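Local coordinates for glycosyl hydrolase (Streptomyces cattleya, PDB 7LR8) that hydrolyses glycosidic bonds in N-glycan breakdown as a family GH5_18 enzyme, probably cleaving the beta-1,4 link of the core disaccharide Man-GlcNAc, at the interface of chains A and B. Sequence-based numbering; all coordinates share one arbitrary frame. Chains: chain A/B, Uncharacterized protein ScGH5_18.

The interface of chains A and B. Residues chain A 64, 108-109, 111; chain B 28, 103-105.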
ATOM      1  N   PRO A  64      -4.796  -7.933  -3.560  1.00 18.70           N
ATOM      2  CA  PRO A  64      -3.820  -7.699  -2.483  1.00 19.88           C
ATOM      3  C   PRO A  64      -2.561  -8.541  -2.601  1.00 20.71           C
ATOM      4  O   PRO A  64      -1.555  -8.215  -1.960  1.00 21.93           O
ATOM      5  CB  PRO A  64      -4.608  -8.058  -1.212  1.00 20.70           C
ATOM      6  CG  PRO A  64      -5.647  -9.043  -1.660  1.00 20.73           C
ATOM      7  CD  PRO A  64      -6.038  -8.552  -3.051  1.00 19.28           C
ATOM      8  N   ALA A 108       1.438  -4.086  -2.103  1.00 17.54           N
ATOM      9  CA  ALA A 108       2.693  -4.366  -1.415  1.00 16.76           C
ATOM     10  C   ALA A 108       3.614  -5.236  -2.261  1.00 18.15           C
ATOM     11  O   ALA A 108       4.840  -5.156  -2.117  1.00 17.12           O
ATOM     12  CB  ALA A 108       2.431  -5.042  -0.075  1.00 15.66           C
ATOM     13  N   TRP A 109       3.055  -6.044  -3.158  1.00 16.72           N
ATOM     14  CA  TRP A 109       3.881  -6.886  -4.020  1.00 17.36           C
ATOM     15  C   TRP A 109       4.519  -6.107  -5.188  1.00 17.59           C
ATOM     16  O   TRP A 109       5.148  -6.730  -6.055  1.00 21.25           O
ATOM     17  CB  TRP A 109       3.065  -8.091  -4.536  1.00 19.47           C
ATOM     18  CG  TRP A 109       1.687  -7.800  -5.119  1.00 19.90           C
ATOM     19  CD1 TRP A 109       0.516  -7.663  -4.437  1.00 17.98           C
ATOM     20  CD2 TRP A 109       1.358  -7.636  -6.515  1.00 17.82           C
ATOM     21  NE1 TRP A 109      -0.522  -7.420  -5.315  1.00 19.37           N
ATOM     22  CE2 TRP A 109      -0.031  -7.387  -6.590  1.00 19.00           C
ATOM     23  CE3 TRP A 109       2.109  -7.667  -7.706  1.00 17.16           C
ATOM     24  CZ2 TRP A 109      -0.693  -7.180  -7.804  1.00 18.68           C
ATOM     25  CZ3 TRP A 109       1.451  -7.465  -8.915  1.00 20.35           C
ATOM     26  CH2 TRP A 109       0.062  -7.206  -8.950  1.00 17.86           C
ATOM     27  N   THR A 111       6.279  -2.947  -4.303  1.00 16.96           N
ATOM     28  CA  THR A 111       7.058  -1.894  -3.669  1.00 17.63           C
ATOM     29  C   THR A 111       8.120  -2.478  -2.745  1.00 19.77           C
ATOM     30  O   THR A 111       8.060  -3.645  -2.356  1.00 21.41           O
ATOM     31  CB  THR A 111       6.147  -0.939  -2.886  1.00 23.71           C
ATOM     32  OG1 THR A 111       6.867   0.270  -2.638  1.00 21.88           O
ATOM     33  CG2 THR A 111       5.724  -1.552  -1.564  1.00 21.00           C
TER
ATOM     34  N   HIS B  28      -4.422 -11.030   4.684  1.00 19.03           N
ATOM     35  CA  HIS B  28      -5.460 -10.380   3.900  1.00 20.54           C
ATOM     36  C   HIS B  28      -6.860 -10.789   4.340  1.00 19.49           C
ATOM     37  O   HIS B  28      -7.838 -10.306   3.754  1.00 21.14           O
ATOM     38  CB  HIS B  28      -5.275 -10.674   2.411  1.00 22.38           C
ATOM     39  CG  HIS B  28      -3.881 -10.434   1.908  1.00 21.09           C
ATOM     40  ND1 HIS B  28      -3.270  -9.199   1.964  1.00 21.41           N
ATOM     41  CD2 HIS B  28      -2.990 -11.269   1.317  1.00 22.74           C
ATOM     42  CE1 HIS B  28      -2.058  -9.285   1.445  1.00 20.41           C
ATOM     43  NE2 HIS B  28      -1.862 -10.530   1.043  1.00 24.83           N
ATOM     44  N   PHE B 103       6.909  -8.577   2.875  1.00 17.32           N
ATOM     45  CA  PHE B 103       6.077  -7.504   2.334  1.00 17.63           C
ATOM     46  C   PHE B 103       5.967  -6.326   3.298  1.00 16.33           C
ATOM     47  O   PHE B 103       5.734  -6.504   4.502  1.00 16.86           O
ATOM     48  CB  PHE B 103       4.665  -8.016   2.031  1.00 17.07           C
ATOM     49  CG  PHE B 103       4.630  -9.120   1.022  1.00 19.34           C
ATOM     50  CD1 PHE B 103       4.660  -8.835  -0.336  1.00 23.87           C
ATOM     51  CD2 PHE B 103       4.587 -10.461   1.435  1.00 20.29           C
ATOM     52  CE1 PHE B 103       4.640  -9.866  -1.272  1.00 27.13           C
ATOM     53  CE2 PHE B 103       4.550 -11.480   0.510  1.00 21.25           C
ATOM     54  CZ  PHE B 103       4.585 -11.182  -0.851  1.00 26.73           C
ATOM     55  N   ASP B 104       6.075  -5.116   2.748  1.00 16.45           N
ATOM     56  CA  ASP B 104       5.804  -3.881   3.477  1.00 16.38           C
ATOM     57  C   ASP B 104       4.395  -3.407   3.144  1.00 16.86           C
ATOM     58  O   ASP B 104       4.081  -3.156   1.971  1.00 19.60           O
ATOM     59  CB  ASP B 104       6.806  -2.786   3.105  1.00 18.34           C
ATOM     60  CG  ASP B 104       8.196  -3.030   3.657  1.00 19.90           C
ATOM     61  OD1 ASP B 104       8.353  -3.785   4.651  1.00 20.11           O
ATOM     62  OD2 ASP B 104       9.138  -2.434   3.089  1.00 20.44           O
ATOM     63  N   PHE B 105       3.571  -3.221   4.182  1.00 16.45           N
ATOM     64  CA  PHE B 105       2.205  -2.712   4.048  1.00 15.75           C
ATOM     65  C   PHE B 105       2.194  -1.278   4.567  1.00 14.13           C
ATOM     66  O   PHE B 105       2.054  -1.042   5.771  1.00 16.08           O
ATOM     67  CB  PHE B 105       1.223  -3.611   4.798  1.00 14.14           C
ATOM     68  CG  PHE B 105       1.144  -5.000   4.216  1.00 14.75           C
ATOM     69  CD1 PHE B 105       0.372  -5.252   3.094  1.00 18.74           C
ATOM     70  CD2 PHE B 105       1.900  -6.026   4.751  1.00 15.83           C
ATOM     71  CE1 PHE B 105       0.324  -6.526   2.517  1.00 20.86           C
ATOM     72  CE2 PHE B 105       1.858  -7.302   4.192  1.00 18.95           C
ATOM     73  CZ  PHE B 105       1.066  -7.547   3.073  1.00 20.66           C
TER
HETATM   74  O   HOH W   1       6.824  -4.897  -0.067  1.00 16.77           O
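The imidazole of B:His28 turns one face to A:Pro64, whose ring carbon CB sits 3.9 Å from the centroid of the B:His28 ring in a CH-pi contact, displaced toward the ND1 rim. On B:His28, chi1 of -50° holds CG on the side of the backbone N and anti to the carbonyl carbon, which turns the ring's face toward A:Pro64 CB. The backbone O of A:Pro64 lies 3.6 Å from B:His28 CE1; the same oxygen is at the edge of the A:Trp109 indole, in its plane, so one carbonyl lies beside rings of both chains. An alanine in place of B:His28 would probably leave A:Pro64 CB without an aromatic face and open a gap beside its carbonyl. B:Phe103 meets A:Trp109 by its rim, CE1 standing 4.0 Å from the indole-bearing CB, while chi1 of 48° folds the indole back over its own main chain, toward A:Pro64 O, and leaves CB to face chain B. A:Ala108 points its methyl over the CD1-CE1 side of B:Phe105, with CB 3.7 Å from CE1. The same methyl is pressed tightly against the backbone carbonyl of B:Asp104, CB 3.2 Å from O. Polar linkage comes through a water: B:Asp104 N donates to it almost straight (2.9 Å, 178° at H), and it lies 2.9 Å from both A:Ala108 O and A:Thr111 O, tying short strand 103-104 to 3-10 helix 108-110 and the loop after it. The patch recurs with chains exchanged, joining two copies about a two-fold axis. Because strand 103-104 directly follows residues of the glycan pocket, this packing may help steady that rim, although the structure alone does not show that the dimer forms in solution.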